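Local coordinates for putative cytoplasmic protein (Salmonella typhimurium, PDB 2GK3) that is of unknown function but assembles as a hexamer and probably has a fold related to class I glutamine amidotransferases, at residues I22-S27 with S35-E40; V80-D85 with L122-Y127. All blocks are in the same frame, centred on the assembly; numbering follows the deposited sequence.

How the contacts relate
From the N terminus, strand 12-28 runs through the body of the subunit and out into a long arm, then turns back as strand 31-40. Contact 1 (22-27 with 35-40) closes this hairpin with seven residues between its segments. The chain then re-enters the domain, and only afterwards does contact 2 open, pairing 80-85 with 122-127 across a connection of 36 residues, about half of it helical. The two are therefore in series, neither enclosing the other. Strand 12-28 ties them together, because its inner part lies beside strand 80-84 in the same sheet. Their centres are about 24 Å apart, contact 2 at the middle of the chain and contact 1 out among neighbouring subunits.

Contact 1 of 2, residues I22-S27 with S35-E40; sequences IHMIHS and SSKYEE
H23 and H26 each turn a ring edge toward a serine of the partner strand, from opposite faces of the hairpin. H23 ND1 donates to S36 OG (3.0 Å), which lies in the ring plane, and the bond is nearly straight at 170°. H26 NE2 and S35 OG are hydrogen-bonded at 2.8 Å, also at the edge, while F33 stacks on the H26 ring. With CG beside the backbone N (chi1 -50°), the H26 ring reaches across to S35, although the residue paired with S35 is M24. Along the backbones the strands pair antiparallel: I22 and M24 make hydrogen-bonded pairs with K37 and S35, and H23 faces S36 in a non-hydrogen-bonded pair. On the I22 and M24 face, M24 CE touches K37 CD at 3.8 Å, and I22 CD1 comes 3.4 Å from E39 OE2, an oxygen that is hydrogen-bonded to W20 NE1. Both serine hydroxyls have further partners: S35 OG bonds Y99 OH of a neighbouring subunit, S36 OG bonds S27 OG of another neighbour. Residues 22-27 also pair antiparallel with a strand of a further subunit. The histidine-serine pairs thus link the hairpin's internal bonding directly to the hexamer interfaces.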
ATOM      1  N   ILE E  22      -3.478   9.456  -5.983  1.00 33.78           N
ATOM      2  CA  ILE E  22      -3.014   9.120  -4.629  1.00 33.60           C
ATOM      3  C   ILE E  22      -3.911   8.060  -4.033  1.00 33.08           C
ATOM      4  O   ILE E  22      -5.133   8.185  -4.051  1.00 33.40           O
ATOM      5  CB  ILE E  22      -2.927  10.324  -3.636  1.00 34.12           C
ATOM      6  CG1 ILE E  22      -2.032  11.450  -4.166  1.00 34.87           C
ATOM      7  CG2 ILE E  22      -2.387   9.869  -2.286  1.00 33.48           C
ATOM      8  CD1 ILE E  22      -2.818  12.582  -4.762  1.00 37.93           C
ATOM      9  N   HIS E  23      -3.288   7.007  -3.517  1.00 32.66           N
ATOM     10  CA  HIS E  23      -3.947   6.148  -2.570  1.00 31.45           C
ATOM     11  C   HIS E  23      -3.504   6.579  -1.171  1.00 30.94           C
ATOM     12  O   HIS E  23      -2.322   6.577  -0.883  1.00 31.35           O
ATOM     13  CB  HIS E  23      -3.598   4.697  -2.848  1.00 30.87           C
ATOM     14  CG  HIS E  23      -4.339   3.734  -1.980  1.00 30.72           C
ATOM     15  ND1 HIS E  23      -5.716   3.650  -1.973  1.00 30.15           N
ATOM     16  CD2 HIS E  23      -3.896   2.831  -1.070  1.00 29.48           C
ATOM     17  CE1 HIS E  23      -6.090   2.733  -1.098  1.00 30.78           C
ATOM     18  NE2 HIS E  23      -5.006   2.219  -0.539  1.00 31.83           N
HETATM   19  N   MSE E  24      -4.444   6.986  -0.318  1.00 30.53           N
HETATM   20  CA  MSE E  24      -4.110   7.351   1.081  1.00 29.34           C
HETATM   21  C   MSE E  24      -4.586   6.328   2.057  1.00 29.24           C
HETATM   22  O   MSE E  24      -5.784   6.079   2.152  1.00 30.09           O
HETATM   23  CB  MSE E  24      -4.794   8.624   1.526  1.00 29.37           C
HETATM   24  CG  MSE E  24      -4.573   9.806   0.701  1.00 28.36           C
HETATM   25 SE   MSE E  24      -5.098  11.326   1.736  0.40 27.24          SE
HETATM   26  CE  MSE E  24      -5.185  12.360   0.146  1.00 27.93           C
ATOM     27  N   ILE E  25      -3.659   5.800   2.829  1.00 28.84           N
ATOM     28  CA  ILE E  25      -3.958   4.866   3.871  1.00 28.78           C
ATOM     29  C   ILE E  25      -3.926   5.652   5.189  1.00 29.68           C
ATOM     30  O   ILE E  25      -2.866   6.152   5.596  1.00 29.43           O
ATOM     31  CB  ILE E  25      -2.923   3.710   3.881  1.00 28.70           C
ATOM     32  CG1 ILE E  25      -2.948   2.934   2.531  1.00 28.62           C
ATOM     33  CG2 ILE E  25      -3.130   2.801   5.088  1.00 26.98           C
ATOM     34  CD1 ILE E  25      -1.734   1.991   2.290  1.00 28.30           C
ATOM     35  N   HIS E  26      -5.089   5.772   5.842  1.00 29.71           N
ATOM     36  CA  HIS E  26      -5.209   6.532   7.095  1.00 30.58           C
ATOM     37  C   HIS E  26      -5.202   5.567   8.258  1.00 30.50           C
ATOM     38  O   HIS E  26      -6.233   4.975   8.539  1.00 30.97           O
ATOM     39  CB  HIS E  26      -6.523   7.330   7.176  1.00 30.21           C
ATOM     40  CG  HIS E  26      -6.829   8.182   5.980  1.00 30.84           C
ATOM     41  ND1 HIS E  26      -6.835   9.563   6.031  1.00 31.27           N
ATOM     42  CD2 HIS E  26      -7.226   7.852   4.728  1.00 30.65           C
ATOM     43  CE1 HIS E  26      -7.198  10.043   4.856  1.00 30.04           C
ATOM     44  NE2 HIS E  26      -7.434   9.027   4.046  1.00 29.61           N
ATOM     45  N   SER E  27      -4.069   5.413   8.931  1.00 30.87           N
ATOM     46  CA  SER E  27      -3.976   4.492  10.071  1.00 32.14           C
ATOM     47  C   SER E  27      -4.398   5.139  11.396  1.00 32.28           C
ATOM     48  O   SER E  27      -3.801   6.125  11.832  1.00 32.56           O
ATOM     49  CB  SER E  27      -2.563   3.909  10.194  1.00 32.27           C
ATOM     50  OG  SER E  27      -2.241   3.051   9.113  1.00 32.82           O
ATOM     51  N   SER E  35      -8.617   6.431   1.370  1.00 30.96           N
ATOM     52  CA  SER E  35      -9.329   7.293   0.438  1.00 30.98           C
ATOM     53  C   SER E  35      -8.436   7.467  -0.788  1.00 31.20           C
ATOM     54  O   SER E  35      -7.202   7.487  -0.667  1.00 31.11           O
ATOM     55  CB  SER E  35      -9.711   8.640   1.067  1.00 30.92           C
ATOM     56  OG  SER E  35      -8.576   9.383   1.494  1.00 31.66           O
ATOM     57  N   SER E  36      -9.048   7.547  -1.967  1.00 30.76           N
ATOM     58  CA  SER E  36      -8.259   7.608  -3.183  1.00 30.91           C
ATOM     59  C   SER E  36      -8.607   8.856  -3.936  1.00 31.64           C
ATOM     60  O   SER E  36      -9.765   9.219  -4.038  1.00 30.38           O
ATOM     61  CB  SER E  36      -8.412   6.350  -4.053  1.00 30.22           C
ATOM     62  OG  SER E  36      -7.776   5.256  -3.421  1.00 30.41           O
ATOM     63  N   LYS E  37      -7.571   9.488  -4.479  1.00 33.03           N
ATOM     64  CA  LYS E  37      -7.662  10.870  -4.887  1.00 34.71           C
ATOM     65  C   LYS E  37      -6.927  11.087  -6.222  1.00 34.91           C
ATOM     66  O   LYS E  37      -5.691  10.989  -6.285  1.00 35.36           O
ATOM     67  CB  LYS E  37      -7.069  11.760  -3.768  1.00 33.89           C
ATOM     68  CG  LYS E  37      -7.335  13.239  -3.960  1.00 35.42           C
ATOM     69  CD  LYS E  37      -6.625  14.110  -2.906  1.00 35.44           C
ATOM     70  CE  LYS E  37      -7.103  15.547  -3.068  1.00 37.09           C
ATOM     71  NZ  LYS E  37      -6.271  16.503  -2.288  1.00 41.47           N
ATOM     72  N   TYR E  38      -7.695  11.350  -7.279  1.00 35.16           N
ATOM     73  CA  TYR E  38      -7.142  11.892  -8.521  1.00 35.34           C
ATOM     74  C   TYR E  38      -6.978  13.435  -8.463  1.00 36.05           C
ATOM     75  O   TYR E  38      -7.815  14.133  -7.888  1.00 35.97           O
ATOM     76  CB  TYR E  38      -8.012  11.480  -9.704  1.00 34.43           C
ATOM     77  CG  TYR E  38      -7.486  11.936 -11.039  1.00 32.91           C
ATOM     78  CD1 TYR E  38      -6.314  11.386 -11.574  1.00 33.10           C
ATOM     79  CD2 TYR E  38      -8.158  12.901 -11.779  1.00 30.66           C
ATOM     80  CE1 TYR E  38      -5.816  11.794 -12.812  1.00 32.27           C
ATOM     81  CE2 TYR E  38      -7.668  13.327 -13.025  1.00 31.89           C
ATOM     82  CZ  TYR E  38      -6.494  12.774 -13.528  1.00 32.64           C
ATOM     83  OH  TYR E  38      -5.998  13.175 -14.746  1.00 32.21           O
ATOM     84  N   GLU E  39      -5.886  13.951  -9.032  1.00 36.76           N
ATOM     85  CA  GLU E  39      -5.691  15.397  -9.202  1.00 37.74           C
ATOM     86  C   GLU E  39      -4.920  15.632 -10.473  1.00 37.25           C
ATOM     87  O   GLU E  39      -4.182  14.759 -10.944  1.00 37.38           O
ATOM     88  CB  GLU E  39      -4.913  16.065  -8.047  1.00 37.70           C
ATOM     89  CG  GLU E  39      -5.199  15.569  -6.626  1.00 40.12           C
ATOM     90  CD  GLU E  39      -4.473  16.392  -5.569  1.00 41.10           C
ATOM     91  OE1 GLU E  39      -4.949  17.513  -5.287  1.00 46.44           O
ATOM     92  OE2 GLU E  39      -3.433  15.934  -5.018  1.00 44.27           O
ATOM     93  N   GLU E  40      -5.106  16.818 -11.040  1.00 37.04           N
ATOM     94  CA  GLU E  40      -4.281  17.294 -12.130  1.00 36.44           C
ATOM     95  C   GLU E  40      -3.543  18.528 -11.647  1.00 36.34           C
ATOM     96  O   GLU E  40      -4.121  19.365 -10.963  1.00 36.06           O
ATOM     97  CB  GLU E  40      -5.134  17.573 -13.348  1.00 36.11           C
ATOM     98  CG  GLU E  40      -5.660  16.286 -13.918  1.00 37.56           C
ATOM     99  CD  GLU E  40      -6.507  16.459 -15.147  1.00 38.04           C
ATOM    100  OE1 GLU E  40      -6.770  15.435 -15.800  1.00 37.98           O
ATOM    101  OE2 GLU E  40      -6.898  17.602 -15.467  1.00 39.72           O
TER

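Contact 2 of 2, residues V80-D85 with L122-Y127; sequences VIVISD and LMIGGY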
ATOM      1  N   VAL E  80       5.266  21.781 -30.593  1.00 34.90           N
ATOM      2  CA  VAL E  80       6.031  21.455 -29.395  1.00 34.28           C
ATOM      3  C   VAL E  80       5.378  20.292 -28.611  1.00 34.34           C
ATOM      4  O   VAL E  80       4.151  20.147 -28.603  1.00 34.84           O
ATOM      5  CB  VAL E  80       6.179  22.685 -28.430  1.00 34.29           C
ATOM      6  CG1 VAL E  80       7.169  22.375 -27.297  1.00 31.44           C
ATOM      7  CG2 VAL E  80       6.591  23.930 -29.195  1.00 33.43           C
ATOM      8  N   ILE E  81       6.210  19.464 -27.971  1.00 33.71           N
ATOM      9  CA  ILE E  81       5.759  18.533 -26.938  1.00 31.91           C
ATOM     10  C   ILE E  81       6.326  18.982 -25.592  1.00 31.75           C
ATOM     11  O   ILE E  81       7.521  19.265 -25.475  1.00 31.29           O
ATOM     12  CB  ILE E  81       6.143  17.079 -27.264  1.00 32.04           C
ATOM     13  CG1 ILE E  81       5.348  16.590 -28.493  1.00 32.34           C
ATOM     14  CG2 ILE E  81       5.924  16.146 -26.038  1.00 30.31           C
ATOM     15  CD1 ILE E  81       5.854  15.295 -29.130  1.00 31.65           C
ATOM     16  N   VAL E  82       5.457  19.068 -24.583  1.00 31.69           N
ATOM     17  CA  VAL E  82       5.864  19.359 -23.212  1.00 31.47           C
ATOM     18  C   VAL E  82       5.713  18.138 -22.320  1.00 31.65           C
ATOM     19  O   VAL E  82       4.663  17.508 -22.290  1.00 31.85           O
ATOM     20  CB  VAL E  82       5.105  20.560 -22.626  1.00 31.78           C
ATOM     21  CG1 VAL E  82       5.658  20.929 -21.267  1.00 31.20           C
ATOM     22  CG2 VAL E  82       5.227  21.766 -23.557  1.00 32.12           C
ATOM     23  N   ILE E  83       6.791  17.779 -21.616  1.00 31.31           N
ATOM     24  CA  ILE E  83       6.774  16.685 -20.650  1.00 29.80           C
ATOM     25  C   ILE E  83       6.982  17.276 -19.255  1.00 30.09           C
ATOM     26  O   ILE E  83       7.956  17.988 -19.009  1.00 29.83           O
ATOM     27  CB  ILE E  83       7.884  15.638 -20.945  1.00 30.32           C
ATOM     28  CG1 ILE E  83       7.743  15.073 -22.365  1.00 29.74           C
ATOM     29  CG2 ILE E  83       7.907  14.534 -19.868  1.00 27.99           C
ATOM     30  CD1 ILE E  83       8.962  14.231 -22.847  1.00 29.40           C
ATOM     31  N   SER E  84       6.067  16.979 -18.340  1.00 29.93           N
ATOM     32  CA  SER E  84       6.135  17.531 -17.005  1.00 29.80           C
ATOM     33  C   SER E  84       5.616  16.540 -15.958  1.00 29.78           C
ATOM     34  O   SER E  84       4.497  16.038 -16.061  1.00 29.91           O
ATOM     35  CB  SER E  84       5.386  18.871 -16.947  1.00 29.50           C
ATOM     36  OG  SER E  84       5.570  19.486 -15.679  1.00 30.14           O
ATOM     37  N   ASP E  85       6.448  16.270 -14.949  1.00 29.99           N
ATOM     38  CA  ASP E  85       6.104  15.339 -13.856  1.00 29.56           C
ATOM     39  C   ASP E  85       5.539  14.007 -14.349  1.00 28.87           C
ATOM     40  O   ASP E  85       4.568  13.485 -13.800  1.00 28.88           O
ATOM     41  CB  ASP E  85       5.156  15.998 -12.829  1.00 30.21           C
ATOM     42  CG  ASP E  85       5.801  16.193 -11.459  1.00 30.47           C
ATOM     43  OD1 ASP E  85       6.797  15.514 -11.162  1.00 32.21           O
ATOM     44  OD2 ASP E  85       5.290  17.008 -10.658  1.00 34.26           O
ATOM     45  N   LEU E 122       9.928  20.568 -24.673  1.00 27.93           N
ATOM     46  CA  LEU E 122      10.187  21.229 -23.409  1.00 27.58           C
ATOM     47  C   LEU E 122       9.961  20.224 -22.279  1.00 27.08           C
ATOM     48  O   LEU E 122       8.932  19.550 -22.241  1.00 26.65           O
ATOM     49  CB  LEU E 122       9.301  22.476 -23.225  1.00 27.81           C
ATOM     50  CG  LEU E 122       9.129  23.011 -21.781  1.00 29.36           C
ATOM     51  CD1 LEU E 122      10.422  23.664 -21.192  1.00 27.05           C
ATOM     52  CD2 LEU E 122       7.925  23.965 -21.681  1.00 27.10           C
HETATM   53  N   MSE E 123      10.956  20.090 -21.402  1.00 26.72           N
HETATM   54  CA  MSE E 123      10.782  19.361 -20.160  1.00 25.52           C
HETATM   55  C   MSE E 123      10.707  20.361 -19.009  1.00 26.43           C
HETATM   56  O   MSE E 123      11.512  21.297 -18.938  1.00 26.05           O
HETATM   57  CB  MSE E 123      11.907  18.340 -19.922  1.00 25.58           C
HETATM   58  CG  MSE E 123      11.702  17.492 -18.616  1.00 24.22           C
HETATM   59 SE   MSE E 123      12.764  15.883 -18.508  0.50 22.44          SE
HETATM   60  CE  MSE E 123      11.755  14.698 -19.701  1.00 23.17           C
ATOM     61  N   ILE E 124       9.737  20.147 -18.116  1.00 26.89           N
ATOM     62  CA  ILE E 124       9.558  20.979 -16.930  1.00 27.19           C
ATOM     63  C   ILE E 124       9.928  20.149 -15.712  1.00 28.25           C
ATOM     64  O   ILE E 124       9.528  18.983 -15.604  1.00 28.39           O
ATOM     65  CB  ILE E 124       8.102  21.504 -16.822  1.00 27.46           C
ATOM     66  CG1 ILE E 124       7.773  22.413 -18.016  1.00 25.67           C
ATOM     67  CG2 ILE E 124       7.855  22.200 -15.452  1.00 26.33           C
ATOM     68  CD1 ILE E 124       6.289  22.894 -18.074  1.00 27.08           C
ATOM     69  N   GLY E 125      10.702  20.745 -14.802  1.00 29.06           N
ATOM     70  CA  GLY E 125      11.204  20.033 -13.629  1.00 29.39           C
ATOM     71  C   GLY E 125      10.183  19.609 -12.595  1.00 29.85           C
ATOM     72  O   GLY E 125       9.069  20.141 -12.537  1.00 30.48           O
ATOM     73  N   GLY E 126      10.578  18.654 -11.756  1.00 29.65           N
ATOM     74  CA  GLY E 126       9.702  18.093 -10.728  1.00 28.83           C
ATOM     75  C   GLY E 126      10.193  16.746 -10.217  1.00 28.62           C
ATOM     76  O   GLY E 126      11.272  16.288 -10.605  1.00 28.69           O
ATOM     77  N   TYR E 127       9.399  16.109  -9.347  1.00 28.77           N
ATOM     78  CA  TYR E 127       9.777  14.854  -8.709  1.00 28.27           C
ATOM     79  C   TYR E 127       9.829  13.715  -9.728  1.00 28.47           C
ATOM     80  O   TYR E 127      10.629  12.798  -9.566  1.00 28.05           O
ATOM     81  CB  TYR E 127       8.829  14.517  -7.554  1.00 29.21           C
ATOM     82  CG  TYR E 127       9.087  15.261  -6.225  1.00 28.99           C
ATOM     83  CD1 TYR E 127       9.828  16.450  -6.182  1.00 29.66           C
ATOM     84  CD2 TYR E 127       8.575  14.768  -5.029  1.00 27.74           C
ATOM     85  CE1 TYR E 127      10.050  17.134  -4.979  1.00 30.97           C
ATOM     86  CE2 TYR E 127       8.791  15.429  -3.826  1.00 29.92           C
ATOM     87  CZ  TYR E 127       9.529  16.617  -3.805  1.00 30.65           C
ATOM     88  OH  TYR E 127       9.751  17.270  -2.607  1.00 31.30           O
TER
HETATM   89  O   HOH W   1       6.574  19.002 -13.185  1.00 37.73           O
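V82 and L122 sit side by side on neighbouring parallel strands at the centre of the chain, part of the parallel sheet at the core of this glutamine amidotransferase-like fold. Three backbone bonds hold the strands together: L122 N to I81 O (2.9 Å), I83 N to L122 O, and I124 N to I83 O. Strand 80-84 is bonded along its other edge to strand 12-28.

Apolar packing covers both faces. On the face of V82, its CG1, anti to the backbone N (chi1 -174°), touches L122 CD2 and I124 CD1, each at 3.8 Å. Helix 242-253 covers this side, with L250 on V82 and W246 on I124. On the reverse face the selenomethionine M123 bends at chi3 (-78°), which brings its CE to 3.9 Å from I83 CG2; Y139 packs on both residues.

Polar contacts take over where the strands end. S84 OG lies against I124 CB and is hydrogen-bonded to E18 OE2. A water lies within hydrogen-bonding distance of both S84 OG (2.7 Å) and G125 O (2.8 Å), bridging the ends of the two strands. D85, in the left-handed backbone region where the chain turns off its strand, has its N bound to S129 OG and its OD1 to L128 N. That same OD1 stands 3.2 Å from Y127 N, but the angle is too poor for a hydrogen bond.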